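Local coordinates for protein PA0821 (Pseudomonas aeruginosa, PDB 7DRG) that probably acts as a type VI secretion immunity protein (antitoxin), protecting the cell against a putative VRR-NUC domain effector encoded in the PAAR2 cluster, at residues W75-E80 with L186-W191; R97-A102 with L109-T114. One frame throughout, in Å; residues are numbered along the deposited sequence.

Contact 1. Residues W75-E80 with L186-W191; sequences WLWREE and LSPTSW
The indole of W77 meets P188 and T189 one after the other, the first with its pyrrole part and the second with its benzene part. CB leaves strand 75-77 in the direction of segment 186-191, and CG lies anti to the carbonyl carbon (chi1 -75°), which carries the ring out across the gap between the two backbones. Beyond CG, W77 CD1 comes within 3.8 Å of P188 CB, and W77 NE1 lies closer still to that carbon, at 3.6 Å. On the six-membered side W77 CZ2 is 3.5 Å from T189 CG2, and the tip atom W77 CH2 is 3.4 Å from the same methyl. Both partners reach the indole obliquely. The methyl of T189 is the branch used, and no hydrogen bond joins the segments. S187 OG shapes the turn that holds P188 and T189, accepting from S190 N at 3.0 Å in an ST motif. W77 NE1 also makes a weak hydrogen bond to S119 O, while S187 OG and S190 OG are hydrogen-bonded to R120 O and R120 NE. At the protein surface, this small contact sets strand 75-77, which pairs with strands 87-89 and 109-114, against the loop between strand 182-186 and helix 191-204.

Contact 2. Residues R97-A102 with L109-T114; sequences REMMGA and LSFCYT
M99 and F111 approach from facing elements and slide past each other in opposite directions, the selenomethionine reaching out from the helix and the phenyl ring from the strand. The selenium of M99 arrives at the rim of the ring: SE is 3.8 Å from F111 CE1, and its direction from the ring centroid, 77° off the normal, marks a Met-aromatic contact of the edge type. M99 CB also rests near this rim, 3.9 Å from F111 CE1, so both the start of the chain and its selenium lie against the same ring corner, on one side of the ring plane.

The M99 chain stays extended through chi2 and then bends at chi3 (-72°), which turns the terminal methyl to Y113. There M99 CE stands 3.4 Å from Y113 OH, the two side chains having come from opposite directions. One selenomethionine thus touches two aromatic residues on alternate positions of the strand.

M100, the next selenomethionine, works at the other end of the contact. Its side chain bends at both chi2 (-133°) and chi3, bringing the methyl across L109 at about a right angle. M100 CE is 3.3 Å from L109 CD2, tighter than a usual carbon-carbon contact, and 3.7 Å from L109 CD1, touching both branches of the leucine. The same methyl reaches F111 CE2 obliquely at 4.2 Å.

All five residues are buried. L76 and F62 extend the apolar layer beside them, F62 stacking on the ring of Y113, while R55 of helix 52-69 touches both M100 and L109. This is helix-on-sheet packing: segment 97-101 of the short helix 96-101 runs roughly antiparallel to strand 109-114, and L109, F111 and Y113, alternate residues of the strand, form a buried, largely apolar interface with M99 and M100.

Contacts 1 and 2 meet through neighbouring strands, with centres about 14 Å apart. Strand 75-77 belongs to contact 1 and strand 109-114 to contact 2; they pair antiparallel, W77 N lying 2.8 Å from C112 O and W75 O lying 2.9 Å from T114 N, both probable hydrogen bonds. In chain order, segment 75-80 comes first, helix 96-101 and strand 109-114 follow, and segment 186-191 comes last, so contact 2 falls wholly within the interval spanned by contact 1. The local helix-strand packing is buried, whereas the longer-range link to the loop lies at the surface. Contact 1 joins parts of the family region far apart in sequence; contact 2 packs a helix on a closely following strand.

Contact 1. Residues W75-E80 with L186-W191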
loop_
_atom_site.group_PDB
_atom_site.type_symbol
_atom_site.label_atom_id
_atom_site.label_comp_id
_atom_site.label_asym_id
_atom_site.label_seq_id
_atom_site.Cartn_x
_atom_site.Cartn_y
_atom_site.Cartn_z
ATOM N N TRP B 75 -11.368 23.974 16.082
ATOM C CA TRP B 75 -10.213 24.119 16.959
ATOM C C TRP B 75 -9.175 25.055 16.358
ATOM O O TRP B 75 -8.989 25.105 15.139
ATOM C CB TRP B 75 -9.545 22.762 17.240
ATOM C CG TRP B 75 -10.484 21.753 17.772
ATOM C CD1 TRP B 75 -11.039 20.707 17.092
ATOM C CD2 TRP B 75 -11.005 21.687 19.105
ATOM N NE1 TRP B 75 -11.875 20.002 17.914
ATOM C CE2 TRP B 75 -11.868 20.573 19.159
ATOM C CE3 TRP B 75 -10.832 22.464 20.253
ATOM C CZ2 TRP B 75 -12.555 20.216 20.314
ATOM C CZ3 TRP B 75 -11.512 22.104 21.403
ATOM C CH2 TRP B 75 -12.362 20.986 21.424
ATOM N N LEU B 76 -8.481 25.779 17.237
ATOM C CA LEU B 76 -7.303 26.556 16.868
ATOM C C LEU B 76 -6.109 26.047 17.665
ATOM O O LEU B 76 -6.112 26.108 18.905
ATOM C CB LEU B 76 -7.520 28.049 17.129
ATOM C CG LEU B 76 -6.249 28.880 16.963
ATOM C CD1 LEU B 76 -5.755 28.825 15.527
ATOM C CD2 LEU B 76 -6.520 30.316 17.394
ATOM N N TRP B 77 -5.091 25.563 16.956
ATOM C CA TRP B 77 -3.834 25.121 17.555
ATOM C C TRP B 77 -2.769 26.197 17.357
ATOM O O TRP B 77 -2.629 26.747 16.258
ATOM C CB TRP B 77 -3.360 23.795 16.934
ATOM C CG TRP B 77 -4.113 22.563 17.385
ATOM C CD1 TRP B 77 -5.107 21.898 16.705
ATOM C CD2 TRP B 77 -3.917 21.841 18.611
ATOM N NE1 TRP B 77 -5.538 20.818 17.444
ATOM C CE2 TRP B 77 -4.824 20.759 18.612
ATOM C CE3 TRP B 77 -3.065 22.007 19.705
ATOM C CZ2 TRP B 77 -4.900 19.851 19.667
ATOM C CZ3 TRP B 77 -3.146 21.106 20.753
ATOM C CH2 TRP B 77 -4.059 20.046 20.727
ATOM N N ARG B 78 -2.027 26.501 18.421
ATOM C CA ARG B 78 -0.931 27.457 18.367
ATOM C C ARG B 78 0.262 26.879 19.113
ATOM O O ARG B 78 0.105 26.321 20.202
ATOM C CB ARG B 78 -1.323 28.812 18.980
ATOM C CG ARG B 78 -2.408 29.579 18.213
ATOM C CD ARG B 78 -2.758 30.875 18.932
ATOM N NE ARG B 78 -3.158 30.587 20.299
ATOM C CZ ARG B 78 -3.088 31.457 21.295
ATOM N NH1 ARG B 78 -2.643 32.690 21.073
ATOM N NH2 ARG B 78 -3.468 31.090 22.512
ATOM N N GLU B 79 1.454 27.011 18.533
ATOM C CA GLU B 79 2.651 26.468 19.169
ATOM C C GLU B 79 3.201 27.469 20.176
ATOM O O GLU B 79 3.575 28.587 19.804
ATOM C CB GLU B 79 3.715 26.110 18.136
ATOM C CG GLU B 79 4.999 25.589 18.768
ATOM C CD GLU B 79 5.937 24.937 17.770
ATOM O OE1 GLU B 79 6.907 24.286 18.214
ATOM O OE2 GLU B 79 5.702 25.070 16.550
ATOM N N GLU B 80 3.246 27.056 21.448
ATOM C CA GLU B 80 3.746 27.812 22.594
ATOM C C GLU B 80 3.391 29.294 22.506
ATOM O O GLU B 80 4.278 30.145 22.376
ATOM C CB GLU B 80 5.257 27.624 22.734
ATOM C CG GLU B 80 5.660 26.155 22.806
ATOM C CD GLU B 80 6.985 25.930 23.503
ATOM O OE1 GLU B 80 7.201 24.809 24.012
ATOM O OE2 GLU B 80 7.806 26.869 23.547
ATOM N N LEU B 186 -3.455 15.093 8.477
ATOM C CA LEU B 186 -3.238 14.140 9.558
ATOM C C LEU B 186 -3.658 14.757 10.887
ATOM O O LEU B 186 -3.895 15.963 11.000
ATOM C CB LEU B 186 -1.773 13.703 9.614
ATOM C CG LEU B 186 -1.194 13.163 8.304
ATOM C CD1 LEU B 186 0.236 12.676 8.532
ATOM C CD2 LEU B 186 -2.060 12.049 7.733
ATOM N N SER B 187 -3.749 13.901 11.900
ATOM C CA SER B 187 -4.100 14.349 13.235
ATOM C C SER B 187 -3.160 15.469 13.681
ATOM O O SER B 187 -1.939 15.352 13.510
ATOM C CB SER B 187 -4.023 13.176 14.214
ATOM O OG SER B 187 -4.044 13.658 15.548
ATOM N N PRO B 188 -3.685 16.570 14.229
ATOM C CA PRO B 188 -2.804 17.679 14.626
ATOM C C PRO B 188 -1.822 17.311 15.720
ATOM O O PRO B 188 -0.762 17.938 15.821
ATOM C CB PRO B 188 -3.790 18.755 15.105
ATOM C CG PRO B 188 -5.078 18.419 14.427
ATOM C CD PRO B 188 -5.110 16.921 14.332
ATOM N N THR B 189 -2.141 16.315 16.540
ATOM C CA THR B 189 -1.288 15.938 17.659
ATOM C C THR B 189 -0.667 14.562 17.526
ATOM O O THR B 189 0.392 14.320 18.111
ATOM C CB THR B 189 -2.077 15.983 18.974
ATOM O OG1 THR B 189 -3.256 15.174 18.859
ATOM C CG2 THR B 189 -2.467 17.402 19.294
ATOM N N SER B 190 -1.302 13.653 16.785
ATOM C CA SER B 190 -0.888 12.254 16.750
ATOM C C SER B 190 -0.379 11.833 15.377
ATOM O O SER B 190 -0.386 10.640 15.057
ATOM C CB SER B 190 -2.037 11.344 17.186
ATOM O OG SER B 190 -2.457 11.643 18.507
ATOM N N TRP B 191 0.091 12.792 14.575
ATOM C CA TRP B 191 0.460 12.532 13.185
ATOM C C TRP B 191 1.547 11.471 13.051
ATOM O O TRP B 191 1.624 10.799 12.015
ATOM C CB TRP B 191 0.920 13.835 12.533
ATOM C CG TRP B 191 1.789 14.620 13.463
ATOM C CD1 TRP B 191 1.383 15.570 14.359
ATOM C CD2 TRP B 191 3.203 14.491 13.630
ATOM N NE1 TRP B 191 2.460 16.048 15.063
ATOM C CE2 TRP B 191 3.591 15.403 14.633
ATOM C CE3 TRP B 191 4.182 13.699 13.024
ATOM C CZ2 TRP B 191 4.916 15.547 15.040
ATOM C CZ3 TRP B 191 5.494 13.840 13.430
ATOM C CH2 TRP B 191 5.850 14.758 14.428
#

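Contact 2. Residues R97-A102 with L109-T114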
loop_
_atom_site.group_PDB
_atom_site.type_symbol
_atom_site.label_atom_id
_atom_site.label_comp_id
_atom_site.label_asym_id
_atom_site.label_seq_id
_atom_site.Cartn_x
_atom_site.Cartn_y
_atom_site.Cartn_z
ATOM N N ARG B 97 -6.886 38.957 13.379
ATOM C CA ARG B 97 -6.250 40.276 13.382
ATOM C C ARG B 97 -5.902 40.739 14.792
ATOM O O ARG B 97 -4.922 41.470 14.984
ATOM C CB ARG B 97 -7.160 41.307 12.709
ATOM C CG ARG B 97 -7.303 41.109 11.207
ATOM C CD ARG B 97 -8.398 41.990 10.604
ATOM N NE ARG B 97 -8.824 41.483 9.300
ATOM C CZ ARG B 97 -8.233 41.790 8.158
ATOM N NH1 ARG B 97 -7.191 42.606 8.158
ATOM N NH2 ARG B 97 -8.695 41.272 7.028
ATOM N N GLU B 98 -6.690 40.332 15.788
ATOM C CA GLU B 98 -6.402 40.732 17.158
ATOM C C GLU B 98 -5.189 39.987 17.700
ATOM O O GLU B 98 -4.357 40.571 18.401
ATOM C CB GLU B 98 -7.633 40.502 18.037
ATOM C CG GLU B 98 -7.513 41.019 19.471
ATOM C CD GLU B 98 -7.644 42.535 19.600
ATOM O OE1 GLU B 98 -8.176 43.197 18.684
ATOM O OE2 GLU B 98 -7.210 43.066 20.645
HETATM N N MSE B 99 -5.062 38.705 17.374
HETATM C CA MSE B 99 -3.918 37.929 17.834
HETATM C C MSE B 99 -2.641 38.399 17.140
HETATM O O MSE B 99 -1.585 38.497 17.770
HETATM C CB MSE B 99 -4.158 36.437 17.603
HETATM C CG MSE B 99 -5.202 35.869 18.545
HETATM SE SE MSE B 99 -5.452 33.952 18.291
HETATM C CE MSE B 99 -6.386 33.998 16.567
HETATM N N MSE B 100 -2.752 38.742 15.867
HETATM C CA MSE B 100 -1.550 39.217 15.150
HETATM C C MSE B 100 -1.160 40.603 15.680
HETATM O O MSE B 100 0.014 40.924 15.668
HETATM C CB MSE B 100 -1.829 39.297 13.650
HETATM C CG MSE B 100 -2.312 38.024 13.032
HETATM SE SE MSE B 100 -1.299 37.720 11.398
HETATM C CE MSE B 100 0.221 37.407 12.464
ATOM N N GLY B 101 -2.138 41.394 16.109
ATOM C CA GLY B 101 -1.828 42.724 16.607
ATOM C C GLY B 101 -1.041 42.734 17.899
ATOM O O GLY B 101 -0.410 43.747 18.224
ATOM N N ALA B 102 -1.081 41.639 18.653
ATOM C CA ALA B 102 -0.284 41.497 19.861
ATOM C C ALA B 102 1.139 41.042 19.571
ATOM O O ALA B 102 1.896 40.778 20.515
ATOM C CB ALA B 102 -0.956 40.509 20.817
ATOM N N LEU B 109 4.771 33.213 13.780
ATOM C CA LEU B 109 3.361 33.012 13.468
ATOM C C LEU B 109 3.046 31.528 13.547
ATOM O O LEU B 109 3.671 30.724 12.852
ATOM C CB LEU B 109 3.023 33.528 12.075
ATOM C CG LEU B 109 3.380 34.970 11.761
ATOM C CD1 LEU B 109 2.616 35.386 10.531
ATOM C CD2 LEU B 109 3.072 35.847 12.950
ATOM N N SER B 110 2.066 31.166 14.375
ATOM C CA SER B 110 1.656 29.765 14.496
ATOM C C SER B 110 0.148 29.751 14.724
ATOM O O SER B 110 -0.317 30.079 15.819
ATOM C CB SER B 110 2.400 29.066 15.629
ATOM O OG SER B 110 2.004 27.707 15.738
ATOM N N PHE B 111 -0.607 29.389 13.686
ATOM C CA PHE B 111 -2.064 29.346 13.757
ATOM C C PHE B 111 -2.541 28.199 12.891
ATOM O O PHE B 111 -2.322 28.211 11.675
ATOM C CB PHE B 111 -2.701 30.654 13.268
ATOM C CG PHE B 111 -2.275 31.868 14.038
ATOM C CD1 PHE B 111 -2.903 32.204 15.227
ATOM C CD2 PHE B 111 -1.258 32.683 13.563
ATOM C CE1 PHE B 111 -2.517 33.325 15.933
ATOM C CE2 PHE B 111 -0.860 33.806 14.272
ATOM C CZ PHE B 111 -1.493 34.126 15.457
ATOM N N CYS B 112 -3.206 27.226 13.499
ATOM C CA CYS B 112 -3.733 26.087 12.752
ATOM C C CYS B 112 -5.199 25.894 13.118
ATOM O O CYS B 112 -5.509 25.406 14.209
ATOM C CB CYS B 112 -2.924 24.827 13.040
ATOM S SG CYS B 112 -3.490 23.433 12.063
ATOM N N TYR B 113 -6.092 26.282 12.208
ATOM C CA TYR B 113 -7.523 26.082 12.376
ATOM C C TYR B 113 -7.908 24.753 11.749
ATOM O O TYR B 113 -7.564 24.489 10.589
ATOM C CB TYR B 113 -8.321 27.198 11.704
ATOM C CG TYR B 113 -8.152 28.575 12.308
ATOM C CD1 TYR B 113 -7.131 29.421 11.886
ATOM C CD2 TYR B 113 -9.031 29.035 13.279
ATOM C CE1 TYR B 113 -6.994 30.703 12.424
ATOM C CE2 TYR B 113 -8.901 30.318 13.817
ATOM C CZ TYR B 113 -7.879 31.131 13.390
ATOM O OH TYR B 113 -7.753 32.393 13.921
ATOM N N THR B 114 -8.624 23.925 12.507
ATOM C CA THR B 114 -9.030 22.610 12.021
ATOM C C THR B 114 -10.524 22.414 12.235
ATOM O O THR B 114 -11.188 23.195 12.919
ATOM C CB THR B 114 -8.257 21.477 12.712
ATOM O OG1 THR B 114 -8.649 21.392 14.088
ATOM C CG2 THR B 114 -6.753 21.692 12.617
#